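Local coordinates for hypothetical protein UNP Q5LQD5_SILPO (Silicibacter pomeroyi, PDB 2IMH) that is of unknown function but belongs to the DUF1028 family and folds as a layered alpha-beta-beta-alpha sandwich, probably related to that of the Ntn hydrolases, at residues T4-L8 / V127-M131; D36-S42 / A87-L91; A43-A47 / A117-M121; A130-F135 / A148-A153; L163-M168 / P189-L193. All coordinates share one frame. Residues are numbered along the deposited sequence.

The five contacts run through the layers of one alpha-beta-beta-alpha sandwich. Interaction 2 pairs two strands of the four-stranded sheet, and interaction 3 joins that sheet to the six-stranded one. Interactions 1 and 5 seat helices on the outer face of the larger sheet, where interaction 4 ties helix 126-137 to helix 142-155. Interactions 1 and 4 share Met131 and have centres about 6 Å apart; Phe5 CE1 lies 3.5 Å from Ala153 CB. Interactions 1 and 3 meet through Ser6 OG and Gln45 OE1, 2.7 Å apart, whereas interactions 2 and 5 lie on opposite sides of the chain's centre, about 22 Å between centres. No ligand or active site is identified here.

Interaction 1: residues T4-L8 / V127-M131; sequences TFSIL and VLGAM
This is a buried, apolar strand-to-helix contact in which helix 126-137 lies on the outer face of the six-stranded sheet, over strand 4-11. Residues 4-8 are extended (phi/psi near -140/140) and 127-131 are alpha-helical; the segment axes approach to 9.9 Å and cross at -32°. Phe5 CA is 7.6 Å from Leu128 CA and Ile7 CA 8.0 Å from Met131 CA. Alternation along the strand sends Phe5 (chi1 p) and Ile7 (t) toward the helix, while Ser6 turns the other way and its OG bonds Gln45 of the four-stranded sheet. Selenomethionine Met131, with chi1 and chi2 both t, reaches between the two: its CE lies 3.6 Å from Phe5 CD1 and 3.8 Å from Ile7 CB. Its SE, 5.4 Å from the Phe5 ring centroid, makes an oblique Met-aromatic contact. Branched side chains flank Phe5: Val127 CG1 is 4.0 Å from Phe5 CD2 and Leu128 CD2 4.3 Å from Phe5 CB. Here the helix forms the outer layer over one of two stacked sheets, as in alpha-beta-beta-alpha sandwiches.

Interaction 2: residues D36-S42 / A87-L91; sequences DLNAGMS and AAMDL
Two backbone hydrogen bonds fasten strand 40-45 to strand 85-90: Met41 N to Met89 O and Met89 N to Met41 O, each 2.9 Å with an N-H...O angle of 159°. In this antiparallel hydrogen-bonded pair the CA atoms are 5.2 Å apart; Ser42 and Ala88 follow as a non-hydrogen-bonded pair with CA atoms at 4.3 Å, and the strand axes run 4.7 Å apart at 173°. CA-H...O contacts supplement the ladder, from Ala88 CA to Met41 O and from Ser42 CA to Ala87 O, both 3.3 Å. Gly40 (phi/psi 136/-156) brings its CA to 3.2 Å from Met89 O, where a CB would clash. Before it the chain turns back after Asp36, and Ala39 and Gly40 both face Asp36 in a classic beta bulge: their N atoms each bond Asp36 O at 2.8 Å. Asp36 OD1 accepts from Asn38 N at 3.0 Å in an Asx turn, and Asp36 OD2 is salt-bridged to Arg62. A water bridges the segments, donating to Ala39 O at 2.7 Å and accepting from Leu91 N at 2.9 Å. Small Ser42 and Ala88 allow helix 51-62 to pack close on their face. Selenomethionines Met41 (m, m, m; its end leads away) and Met89 (t, t, p) share the face toward the six-stranded sheet, Met41 CG meeting Met89 CE at 3.8 Å. Leu91 (m, t) starts sideways, but its end packs on the turn, with Leu91 CD1 3.3 Å from Leu37 O.

Interaction 3: residues A43-A47 / A117-M121; sequences ASQGA and ASGNM
Ala117 opens strand segment 117-120 with its CB turned away from residues 43-47, toward helix 126-137. Ser118 (phi/psi -147/156, chi1 p) points the opposite way, into the gap between the strands. Its OG is 2.9 Å from a water that donates to Ala43 O at 3.0 Å, and its carbonyl O accepts a weak hydrogen bond of 3.3 Å from Gln45 NE2. Gln45 suits this place because its long side chain (chi1 p, chi2 t) can span between the layers, and its amide bonds at both ends: OE1 takes Ser6, and NE2 also bonds Gln85. The strand axes run 8.9 Å apart at 8°, nearly parallel, but the strands belong to different sheets; this is the face-to-face packing at the centre of an alpha-beta-beta-alpha sandwich, here partly polar and hydrated. Gly119 CA lies 3.6 Å from Gln45 NE2. Asn120 (chi1 p) is again directed at the first segment: its ND2 lies 3.6 Å from Gly46 CA and bonds Gln85 OE1. The closest CA pair is Gly46 with Asn120, 6.6 Å apart; Gly46 adopts phi/psi 103/-170, a conformation in which a CB would be jammed against the carbonyl O of Gln45, so glycine suits the place.

Interaction 4: residues A130-F135 / A148-A153; sequences AMTEAF and AALIAA
Alanines let helix 126-137 and helix 142-155 come unusually near each other: the axes of 130-135 and 148-153 approach to 7.5 Å, running roughly antiparallel at 147°, and Met131 CA is just 4.5 Å from Ala149 CA. These consecutive helices form an alpha hairpin in the helical layer on the six-stranded sheet of the sandwich. Both segments are regular, bonding N-H of i to O of i-4, as from Ala134 N to Ala130 O at 2.9 Å. On the side made by Ala130, Ala134, Ala148 and Ala152, methyls point straight across: Ala134 CB meets Ala152 CB at 3.4 Å and lies 3.7 Å from Ala148 O, while Ala152 CB is 3.5 Å from Ala130 O. Selenomethionine Met131 is the long member. Its CA-to-CB bond leaves sideways, and with chi1 and chi2 both t and chi3 near -144° it runs out toward the sheet. Met131 CB touches Ala153 CB at 4.0 Å, Met131 CG touches Ala149 CB at 3.8 Å, and Met131 CE reaches Leu150 CD2 at 3.8 Å. Leu150 (chi1 m, chi2 t) starts away from the partner helix but its end returns, also meeting Ile190 and Leu193. Phe135 CB (chi1 t) touches Ala149 CB at 4.1 Å, while the Phe135 ring meets that of Phe112. With methyl and methylene groups against one another, the pair is held by dispersion and burial of apolar surface, so its closeness depends on small side chains.

Interaction 5: residues L163-M168 / P189-L193; sequences LLSAAM and PIGAL
A proline in the first turn of a helix is wedged against the start of a strand: Pro189 CD lies 3.3 Å from Leu163 O, and Pro189 CG lies 3.7 Å from Leu163 CB and equally far from Ser165 N. Proline fits here because the first turn of a helix needs no backbone N-H for an i to i-4 bond, while Pro189 O accepts from Leu193 N at 2.9 Å. The strand enters the sheet through a classic beta bulge, in which Leu164 and Ser165 both face Thr23. Strand 165-168 and helix 189-193 cross at -35° with axes 7.2 Å apart, the closest CA pair being Ser165 with Pro189 at 5.2 Å. Between them the chain forms the hairpin of strands 165-172 and 175-182 before helix 189-200 folds back over the sheet, in the outer helical layer of the alpha-beta-beta-alpha sandwich. Ala166 is small enough to sit under the helix, its CB 4.1 Å from Pro189 CB and 4.0 Å from Leu193 CD2. Leu163 CD1 meets Ile190 CD1 at 3.6 Å, and Leu193 (chi1 t, chi2 p) places CD2 3.8 Å from Ala167 C and 4.4 Å from CE of selenomethionine Met168.

Interaction 1: residues T4-L8 / V127-M131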
loop_
_atom_site.group_PDB
_atom_site.type_symbol
_atom_site.label_atom_id
_atom_site.label_comp_id
_atom_site.label_asym_id
_atom_site.label_seq_id
_atom_site.Cartn_x
_atom_site.Cartn_y
_atom_site.Cartn_z
ATOM N N THR A 4 7.013 -9.144 -7.628
ATOM C CA THR A 4 6.181 -8.035 -7.129
ATOM C C THR A 4 5.045 -8.543 -6.273
ATOM O O THR A 4 4.307 -9.439 -6.687
ATOM C CB THR A 4 5.517 -7.259 -8.293
ATOM O OG1 THR A 4 6.524 -6.749 -9.174
ATOM C CG2 THR A 4 4.647 -6.096 -7.766
ATOM N N PHE A 5 4.878 -7.971 -5.081
ATOM C CA PHE A 5 3.666 -8.247 -4.306
ATOM C C PHE A 5 3.242 -7.006 -3.554
ATOM O O PHE A 5 4.089 -6.191 -3.173
ATOM C CB PHE A 5 3.793 -9.467 -3.369
ATOM C CG PHE A 5 5.076 -9.526 -2.591
ATOM C CD1 PHE A 5 5.283 -8.710 -1.465
ATOM C CD2 PHE A 5 6.072 -10.439 -2.948
ATOM C CE1 PHE A 5 6.465 -8.806 -0.723
ATOM C CE2 PHE A 5 7.254 -10.532 -2.234
ATOM C CZ PHE A 5 7.456 -9.707 -1.109
ATOM N N SER A 6 1.933 -6.835 -3.410
ATOM C CA SER A 6 1.377 -5.674 -2.694
ATOM C C SER A 6 0.128 -6.049 -1.912
ATOM O O SER A 6 -0.580 -7.003 -2.251
ATOM C CB SER A 6 1.070 -4.529 -3.655
ATOM O OG SER A 6 0.037 -4.861 -4.570
ATOM N N ILE A 7 -0.132 -5.304 -0.851
ATOM C CA ILE A 7 -1.313 -5.560 -0.049
ATOM C C ILE A 7 -1.963 -4.220 0.231
ATOM O O ILE A 7 -1.259 -3.258 0.502
ATOM C CB ILE A 7 -0.981 -6.294 1.271
ATOM C CG1 ILE A 7 -2.264 -6.644 2.028
ATOM C CG2 ILE A 7 0.052 -5.526 2.127
ATOM C CD1 ILE A 7 -2.092 -7.785 2.978
ATOM N N LEU A 8 -3.282 -4.163 0.067
ATOM C CA LEU A 8 -4.095 -2.996 0.467
ATOM C C LEU A 8 -4.995 -3.432 1.605
ATOM O O LEU A 8 -5.528 -4.542 1.585
ATOM C CB LEU A 8 -4.952 -2.484 -0.687
ATOM C CG LEU A 8 -4.233 -2.214 -2.017
ATOM C CD1 LEU A 8 -5.229 -1.852 -3.132
ATOM C CD2 LEU A 8 -3.166 -1.143 -1.828
ATOM N N VAL A 127 2.745 -17.507 -1.975
ATOM C CA VAL A 127 3.269 -16.180 -1.645
ATOM C C VAL A 127 2.121 -15.262 -1.210
ATOM O O VAL A 127 2.191 -14.642 -0.143
ATOM C CB VAL A 127 4.112 -15.570 -2.811
ATOM C CG1 VAL A 127 4.467 -14.117 -2.519
ATOM C CG2 VAL A 127 5.395 -16.377 -3.015
ATOM N N LEU A 128 1.050 -15.221 -2.005
ATOM C CA LEU A 128 -0.096 -14.362 -1.667
ATOM C C LEU A 128 -0.915 -14.927 -0.513
ATOM O O LEU A 128 -1.430 -14.179 0.320
ATOM C CB LEU A 128 -0.968 -14.092 -2.896
ATOM C CG LEU A 128 -0.230 -13.377 -4.036
ATOM C CD1 LEU A 128 -1.146 -13.236 -5.228
ATOM C CD2 LEU A 128 0.333 -12.000 -3.621
ATOM N N GLY A 129 -1.057 -16.251 -0.479
ATOM C CA GLY A 129 -1.694 -16.921 0.653
ATOM C C GLY A 129 -0.973 -16.606 1.957
ATOM O O GLY A 129 -1.621 -16.263 2.955
ATOM N N ALA A 130 0.360 -16.710 1.952
ATOM C CA ALA A 130 1.156 -16.465 3.166
ATOM C C ALA A 130 1.053 -14.999 3.573
ATOM O O ALA A 130 0.926 -14.680 4.762
ATOM C CB ALA A 130 2.625 -16.851 2.964
HETATM N N MSE A 131 1.096 -14.115 2.579
HETATM C CA MSE A 131 0.927 -12.680 2.815
HETATM C C MSE A 131 -0.396 -12.391 3.532
HETATM O O MSE A 131 -0.444 -11.670 4.528
HETATM C CB MSE A 131 0.944 -11.956 1.467
HETATM C CG MSE A 131 0.961 -10.461 1.589
HETATM SE SE MSE A 131 1.114 -9.681 -0.172
HETATM C CE MSE A 131 2.241 -8.172 0.367
#

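Interaction 2: residues D36-S42 / A87-L91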
loop_
_atom_site.group_PDB
_atom_site.type_symbol
_atom_site.label_atom_id
_atom_site.label_comp_id
_atom_site.label_asym_id
_atom_site.label_seq_id
_atom_site.Cartn_x
_atom_site.Cartn_y
_atom_site.Cartn_z
ATOM N N ASP A 36 -6.343 7.844 -1.124
ATOM C CA ASP A 36 -6.990 9.110 -0.780
ATOM C C ASP A 36 -8.139 8.804 0.165
ATOM O O ASP A 36 -8.953 7.901 -0.090
ATOM C CB ASP A 36 -7.503 9.814 -2.043
ATOM C CG ASP A 36 -7.854 11.278 -1.806
ATOM O OD1 ASP A 36 -8.411 11.617 -0.736
ATOM O OD2 ASP A 36 -7.573 12.099 -2.718
ATOM N N LEU A 37 -8.173 9.523 1.287
ATOM C CA LEU A 37 -9.210 9.332 2.285
ATOM C C LEU A 37 -10.612 9.635 1.762
ATOM O O LEU A 37 -11.610 9.276 2.413
ATOM C CB LEU A 37 -8.905 10.150 3.540
ATOM C CG LEU A 37 -7.695 9.685 4.344
ATOM C CD1 LEU A 37 -7.321 10.783 5.324
ATOM C CD2 LEU A 37 -8.015 8.383 5.088
ATOM N N ASN A 38 -10.692 10.233 0.574
ATOM C CA ASN A 38 -11.984 10.448 -0.054
ATOM C C ASN A 38 -12.328 9.382 -1.106
ATOM O O ASN A 38 -13.287 9.548 -1.873
ATOM C CB ASN A 38 -12.059 11.860 -0.641
ATOM C CG ASN A 38 -11.163 12.057 -1.846
ATOM O OD1 ASN A 38 -10.738 11.104 -2.506
ATOM N ND2 ASN A 38 -10.870 13.321 -2.150
ATOM N N ALA A 39 -11.559 8.293 -1.146
ATOM C CA ALA A 39 -11.714 7.311 -2.215
ATOM C C ALA A 39 -11.430 5.869 -1.766
ATOM O O ALA A 39 -12.267 4.960 -1.937
ATOM C CB ALA A 39 -10.796 7.685 -3.391
ATOM N N GLY A 40 -10.249 5.654 -1.201
ATOM C CA GLY A 40 -9.756 4.287 -0.955
ATOM C C GLY A 40 -8.291 4.160 -1.351
ATOM O O GLY A 40 -7.568 5.169 -1.386
HETATM N N MSE A 41 -7.862 2.933 -1.657
HETATM C CA MSE A 41 -6.458 2.639 -1.967
HETATM C C MSE A 41 -6.349 1.969 -3.327
HETATM O O MSE A 41 -7.274 1.268 -3.759
HETATM C CB MSE A 41 -5.878 1.668 -0.929
HETATM C CG MSE A 41 -5.755 2.209 0.488
HETATM SE SE MSE A 41 -4.384 3.603 0.711
HETATM C CE MSE A 41 -2.834 2.623 -0.035
ATOM N N SER A 42 -5.195 2.133 -3.973
ATOM C CA SER A 42 -4.936 1.379 -5.197
ATOM C C SER A 42 -3.491 0.896 -5.267
ATOM O O SER A 42 -2.590 1.519 -4.704
ATOM C CB SER A 42 -5.269 2.210 -6.438
ATOM O OG SER A 42 -4.439 3.345 -6.546
ATOM N N ALA A 87 -5.200 -3.335 -8.453
ATOM C CA ALA A 87 -6.026 -3.713 -7.321
ATOM C C ALA A 87 -6.520 -2.425 -6.693
ATOM O O ALA A 87 -5.816 -1.404 -6.691
ATOM C CB ALA A 87 -5.226 -4.502 -6.313
ATOM N N ALA A 88 -7.741 -2.449 -6.190
ATOM C CA ALA A 88 -8.317 -1.238 -5.609
ATOM C C ALA A 88 -9.223 -1.625 -4.476
ATOM O O ALA A 88 -9.898 -2.654 -4.544
ATOM C CB ALA A 88 -9.118 -0.458 -6.648
HETATM N N MSE A 89 -9.281 -0.777 -3.453
HETATM C CA MSE A 89 -10.095 -1.073 -2.289
HETATM C C MSE A 89 -10.811 0.200 -1.873
HETATM O O MSE A 89 -10.208 1.266 -1.894
HETATM C CB MSE A 89 -9.200 -1.565 -1.129
HETATM C CG MSE A 89 -9.969 -1.902 0.129
HETATM SE SE MSE A 89 -8.827 -1.786 1.719
HETATM C CE MSE A 89 -8.630 0.157 1.800
ATOM N N ASP A 90 -12.087 0.103 -1.498
ATOM C CA ASP A 90 -12.842 1.285 -1.091
ATOM C C ASP A 90 -12.705 1.532 0.403
ATOM O O ASP A 90 -11.999 0.794 1.089
ATOM C CB ASP A 90 -14.316 1.237 -1.565
ATOM C CG ASP A 90 -15.208 0.284 -0.754
ATOM O OD1 ASP A 90 -14.802 -0.252 0.304
ATOM O OD2 ASP A 90 -16.374 0.090 -1.213
ATOM N N LEU A 91 -13.373 2.579 0.896
ATOM C CA LEU A 91 -13.171 3.025 2.276
ATOM C C LEU A 91 -13.748 2.073 3.309
ATOM O O LEU A 91 -13.444 2.201 4.506
ATOM C CB LEU A 91 -13.742 4.437 2.484
ATOM C CG LEU A 91 -13.037 5.562 1.730
ATOM C CD1 LEU A 91 -13.840 6.849 1.897
ATOM C CD2 LEU A 91 -11.590 5.771 2.240
HETATM O O HOH W 1 -14.703 4.295 -1.016
#

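Interaction 3: residues A43-A47 / A117-M121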
loop_
_atom_site.group_PDB
_atom_site.type_symbol
_atom_site.label_atom_id
_atom_site.label_comp_id
_atom_site.label_asym_id
_atom_site.label_seq_id
_atom_site.Cartn_x
_atom_site.Cartn_y
_atom_site.Cartn_z
ATOM N N ALA A 43 -3.296 -0.226 -5.962
ATOM C CA ALA A 43 -1.958 -0.768 -6.206
ATOM C C ALA A 43 -1.907 -1.018 -7.695
ATOM O O ALA A 43 -2.634 -1.880 -8.186
ATOM C CB ALA A 43 -1.763 -2.094 -5.429
ATOM N N SER A 44 -1.085 -0.254 -8.413
ATOM C CA SER A 44 -1.016 -0.401 -9.870
ATOM C C SER A 44 0.374 -0.917 -10.220
ATOM O O SER A 44 1.375 -0.270 -9.910
ATOM C CB SER A 44 -1.320 0.937 -10.549
ATOM O OG SER A 44 -1.193 0.850 -11.972
ATOM N N GLN A 45 0.433 -2.087 -10.857
ATOM C CA GLN A 45 1.711 -2.795 -11.001
ATOM C C GLN A 45 1.693 -3.643 -12.273
ATOM O O GLN A 45 0.899 -3.373 -13.195
ATOM C CB GLN A 45 1.978 -3.656 -9.749
ATOM C CG GLN A 45 0.866 -4.644 -9.429
ATOM C CD GLN A 45 0.841 -5.077 -7.961
ATOM O OE1 GLN A 45 0.963 -4.241 -7.064
ATOM N NE2 GLN A 45 0.667 -6.386 -7.717
ATOM N N GLY A 46 2.553 -4.657 -12.308
ATOM C CA GLY A 46 2.614 -5.571 -13.462
ATOM C C GLY A 46 3.800 -5.299 -14.369
ATOM O O GLY A 46 4.695 -4.507 -14.033
ATOM N N ALA A 47 3.801 -5.952 -15.533
ATOM C CA ALA A 47 4.962 -5.948 -16.418
ATOM C C ALA A 47 5.266 -4.571 -16.973
ATOM O O ALA A 47 6.447 -4.174 -17.065
ATOM C CB ALA A 47 4.764 -6.965 -17.552
ATOM N N ALA A 117 -4.588 -8.741 -1.566
ATOM C CA ALA A 117 -3.185 -8.956 -1.870
ATOM C C ALA A 117 -3.108 -9.280 -3.364
ATOM O O ALA A 117 -3.982 -9.974 -3.880
ATOM C CB ALA A 117 -2.682 -10.129 -1.072
ATOM N N SER A 118 -2.084 -8.770 -4.058
ATOM C CA SER A 118 -1.880 -9.123 -5.480
ATOM C C SER A 118 -0.407 -9.150 -5.824
ATOM O O SER A 118 0.405 -8.508 -5.167
ATOM C CB SER A 118 -2.633 -8.169 -6.411
ATOM O OG SER A 118 -2.208 -6.818 -6.245
ATOM N N GLY A 119 -0.040 -9.892 -6.857
ATOM C CA GLY A 119 1.363 -9.930 -7.216
ATOM C C GLY A 119 1.585 -10.621 -8.535
ATOM O O GLY A 119 0.651 -11.185 -9.110
ATOM N N ASN A 120 2.828 -10.567 -9.007
ATOM C CA ASN A 120 3.200 -11.250 -10.238
ATOM C C ASN A 120 4.684 -11.607 -10.196
ATOM O O ASN A 120 5.428 -11.136 -9.323
ATOM C CB ASN A 120 2.848 -10.425 -11.487
ATOM C CG ASN A 120 3.581 -9.080 -11.536
ATOM O OD1 ASN A 120 4.665 -8.976 -12.112
ATOM N ND2 ASN A 120 2.984 -8.046 -10.934
HETATM N N MSE A 121 5.104 -12.458 -11.132
HETATM C CA MSE A 121 6.453 -13.019 -11.096
HETATM C C MSE A 121 6.755 -13.675 -9.731
HETATM O O MSE A 121 7.873 -13.576 -9.214
HETATM C CB MSE A 121 7.483 -11.935 -11.455
HETATM C CG MSE A 121 8.913 -12.423 -11.649
HETATM SE SE MSE A 121 9.072 -13.810 -13.004
HETATM C CE MSE A 121 9.143 -15.387 -11.857
HETATM O O HOH W 2 -2.319 -4.881 -8.462
#

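Interaction 4: residues A130-F135 / A148-A153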
loop_
_atom_site.group_PDB
_atom_site.type_symbol
_atom_site.label_atom_id
_atom_site.label_comp_id
_atom_site.label_asym_id
_atom_site.label_seq_id
_atom_site.Cartn_x
_atom_site.Cartn_y
_atom_site.Cartn_z
ATOM N N ALA A 130 0.360 -16.710 1.952
ATOM C CA ALA A 130 1.156 -16.465 3.166
ATOM C C ALA A 130 1.053 -14.999 3.573
ATOM O O ALA A 130 0.926 -14.680 4.762
ATOM C CB ALA A 130 2.625 -16.851 2.964
HETATM N N MSE A 131 1.096 -14.115 2.579
HETATM C CA MSE A 131 0.927 -12.680 2.815
HETATM C C MSE A 131 -0.396 -12.391 3.532
HETATM O O MSE A 131 -0.444 -11.670 4.528
HETATM C CB MSE A 131 0.944 -11.956 1.467
HETATM C CG MSE A 131 0.961 -10.461 1.589
HETATM SE SE MSE A 131 1.114 -9.681 -0.172
HETATM C CE MSE A 131 2.241 -8.172 0.367
ATOM N N THR A 132 -1.477 -12.955 2.997
ATOM C CA THR A 132 -2.827 -12.735 3.542
ATOM C C THR A 132 -2.950 -13.308 4.957
ATOM O O THR A 132 -3.386 -12.626 5.901
ATOM C CB THR A 132 -3.861 -13.409 2.620
ATOM O OG1 THR A 132 -3.812 -12.808 1.317
ATOM C CG2 THR A 132 -5.263 -13.268 3.187
ATOM N N GLU A 133 -2.566 -14.571 5.109
ATOM C CA GLU A 133 -2.587 -15.216 6.425
ATOM C C GLU A 133 -1.837 -14.379 7.466
ATOM O O GLU A 133 -2.331 -14.177 8.569
ATOM C CB GLU A 133 -1.970 -16.617 6.341
ATOM C CG GLU A 133 -1.882 -17.356 7.683
ATOM C CD GLU A 133 -1.110 -18.679 7.609
ATOM O OE1 GLU A 133 -0.557 -19.024 6.537
ATOM O OE2 GLU A 133 -1.053 -19.390 8.642
ATOM N N ALA A 134 -0.641 -13.902 7.115
ATOM C CA ALA A 134 0.151 -13.081 8.042
ATOM C C ALA A 134 -0.575 -11.798 8.436
ATOM O O ALA A 134 -0.611 -11.450 9.620
ATOM C CB ALA A 134 1.520 -12.777 7.474
ATOM N N PHE A 135 -1.176 -11.111 7.469
ATOM C CA PHE A 135 -1.917 -9.883 7.774
ATOM C C PHE A 135 -3.118 -10.136 8.683
ATOM O O PHE A 135 -3.299 -9.451 9.688
ATOM C CB PHE A 135 -2.391 -9.179 6.500
ATOM C CG PHE A 135 -3.047 -7.873 6.772
ATOM C CD1 PHE A 135 -2.277 -6.719 6.957
ATOM C CD2 PHE A 135 -4.434 -7.797 6.905
ATOM C CE1 PHE A 135 -2.891 -5.515 7.256
ATOM C CE2 PHE A 135 -5.049 -6.597 7.189
ATOM C CZ PHE A 135 -4.273 -5.457 7.376
ATOM N N ALA A 148 4.291 -7.302 8.546
ATOM C CA ALA A 148 4.241 -8.756 8.722
ATOM C C ALA A 148 3.877 -9.438 7.395
ATOM O O ALA A 148 4.444 -10.478 7.036
ATOM C CB ALA A 148 3.250 -9.125 9.790
ATOM N N ALA A 149 2.930 -8.838 6.674
ATOM C CA ALA A 149 2.521 -9.327 5.360
ATOM C C ALA A 149 3.664 -9.342 4.350
ATOM O O ALA A 149 3.857 -10.341 3.652
ATOM C CB ALA A 149 1.343 -8.524 4.829
ATOM N N LEU A 150 4.435 -8.252 4.280
ATOM C CA LEU A 150 5.597 -8.205 3.370
ATOM C C LEU A 150 6.619 -9.299 3.709
ATOM O O LEU A 150 7.124 -9.996 2.831
ATOM C CB LEU A 150 6.293 -6.846 3.446
ATOM C CG LEU A 150 5.540 -5.630 2.913
ATOM C CD1 LEU A 150 6.458 -4.407 2.977
ATOM C CD2 LEU A 150 5.033 -5.868 1.476
ATOM N N ILE A 151 6.926 -9.425 4.993
ATOM C CA ILE A 151 7.873 -10.441 5.461
ATOM C C ILE A 151 7.424 -11.872 5.120
ATOM O O ILE A 151 8.225 -12.683 4.630
ATOM C CB ILE A 151 8.159 -10.245 6.964
ATOM C CG1 ILE A 151 9.065 -9.024 7.149
ATOM C CG2 ILE A 151 8.763 -11.506 7.609
ATOM C CD1 ILE A 151 10.498 -9.188 6.591
ATOM N N ALA A 152 6.145 -12.169 5.345
ATOM C CA ALA A 152 5.599 -13.498 5.020
ATOM C C ALA A 152 5.648 -13.755 3.518
ATOM O O ALA A 152 5.922 -14.869 3.078
ATOM C CB ALA A 152 4.162 -13.613 5.521
ATOM N N ALA A 153 5.347 -12.732 2.725
ATOM C CA ALA A 153 5.364 -12.881 1.268
ATOM C C ALA A 153 6.781 -13.177 0.811
ATOM O O ALA A 153 6.999 -14.042 -0.041
ATOM C CB ALA A 153 4.867 -11.627 0.607
#

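Interaction 5: residues L163-M168 / P189-L193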
loop_
_atom_site.group_PDB
_atom_site.type_symbol
_atom_site.label_atom_id
_atom_site.label_comp_id
_atom_site.label_asym_id
_atom_site.label_seq_id
_atom_site.Cartn_x
_atom_site.Cartn_y
_atom_site.Cartn_z
ATOM N N LEU A 163 14.587 -8.930 -3.334
ATOM C CA LEU A 163 13.867 -7.676 -3.431
ATOM C C LEU A 163 14.848 -6.508 -3.369
ATOM O O LEU A 163 15.866 -6.603 -2.679
ATOM C CB LEU A 163 12.871 -7.566 -2.273
ATOM C CG LEU A 163 11.747 -8.614 -2.238
ATOM C CD1 LEU A 163 11.008 -8.595 -0.910
ATOM C CD2 LEU A 163 10.771 -8.405 -3.385
ATOM N N LEU A 164 14.524 -5.417 -4.064
ATOM C CA LEU A 164 15.370 -4.222 -4.063
ATOM C C LEU A 164 14.665 -2.980 -3.508
ATOM O O LEU A 164 15.340 -2.007 -3.137
ATOM C CB LEU A 164 15.913 -3.908 -5.466
ATOM C CG LEU A 164 16.911 -4.894 -6.079
ATOM C CD1 LEU A 164 17.318 -4.374 -7.465
ATOM C CD2 LEU A 164 18.124 -5.088 -5.138
ATOM N N SER A 165 13.331 -2.999 -3.452
ATOM C CA SER A 165 12.594 -1.846 -2.878
ATOM C C SER A 165 11.351 -2.275 -2.109
ATOM O O SER A 165 10.770 -3.340 -2.364
ATOM C CB SER A 165 12.250 -0.822 -3.960
ATOM O OG SER A 165 11.274 -1.320 -4.885
ATOM N N ALA A 166 10.946 -1.448 -1.157
ATOM C CA ALA A 166 9.758 -1.715 -0.355
ATOM C C ALA A 166 9.161 -0.376 0.036
ATOM O O ALA A 166 9.872 0.638 0.091
ATOM C CB ALA A 166 10.119 -2.518 0.908
ATOM N N ALA A 167 7.851 -0.361 0.285
ATOM C CA ALA A 167 7.183 0.858 0.713
ATOM C C ALA A 167 5.910 0.579 1.491
ATOM O O ALA A 167 5.323 -0.512 1.395
ATOM C CB ALA A 167 6.856 1.727 -0.480
HETATM N N MSE A 168 5.473 1.611 2.208
HETATM C CA MSE A 168 4.200 1.584 2.911
HETATM C C MSE A 168 3.557 2.949 2.771
HETATM O O MSE A 168 4.252 3.967 2.655
HETATM C CB MSE A 168 4.390 1.260 4.398
HETATM C CG MSE A 168 3.098 0.921 5.140
HETATM SE SE MSE A 168 3.426 0.007 6.844
HETATM C CE MSE A 168 4.274 -1.563 6.076
ATOM N N PRO A 189 15.386 -4.593 1.609
ATOM C CA PRO A 189 14.575 -3.383 1.648
ATOM C C PRO A 189 13.462 -3.496 2.698
ATOM O O PRO A 189 13.104 -2.491 3.300
ATOM C CB PRO A 189 14.041 -3.267 0.211
ATOM C CG PRO A 189 14.023 -4.677 -0.285
ATOM C CD PRO A 189 15.255 -5.291 0.319
ATOM N N ILE A 190 12.927 -4.687 2.946
ATOM C CA ILE A 190 11.855 -4.789 3.953
ATOM C C ILE A 190 12.392 -4.449 5.355
ATOM O O ILE A 190 11.747 -3.716 6.115
ATOM C CB ILE A 190 11.124 -6.152 3.947
ATOM C CG1 ILE A 190 10.505 -6.421 2.570
ATOM C CG2 ILE A 190 10.074 -6.159 5.052
ATOM C CD1 ILE A 190 9.856 -7.813 2.443
ATOM N N GLY A 191 13.578 -4.968 5.674
ATOM C CA GLY A 191 14.228 -4.676 6.963
ATOM C C GLY A 191 14.476 -3.187 7.109
ATOM O O GLY A 191 14.269 -2.591 8.196
ATOM N N ALA A 192 14.919 -2.579 6.017
ATOM C CA ALA A 192 15.219 -1.150 6.040
ATOM C C ALA A 192 13.930 -0.343 6.227
ATOM O O ALA A 192 13.928 0.698 6.902
ATOM C CB ALA A 192 15.957 -0.734 4.781
ATOM N N LEU A 193 12.843 -0.824 5.614
ATOM C CA LEU A 193 11.524 -0.226 5.815
ATOM C C LEU A 193 11.097 -0.283 7.267
ATOM O O LEU A 193 10.603 0.705 7.787
ATOM C CB LEU A 193 10.464 -0.910 4.946
ATOM C CG LEU A 193 9.079 -0.246 4.922
ATOM C CD1 LEU A 193 9.123 1.201 4.452
ATOM C CD2 LEU A 193 8.146 -1.086 4.017
#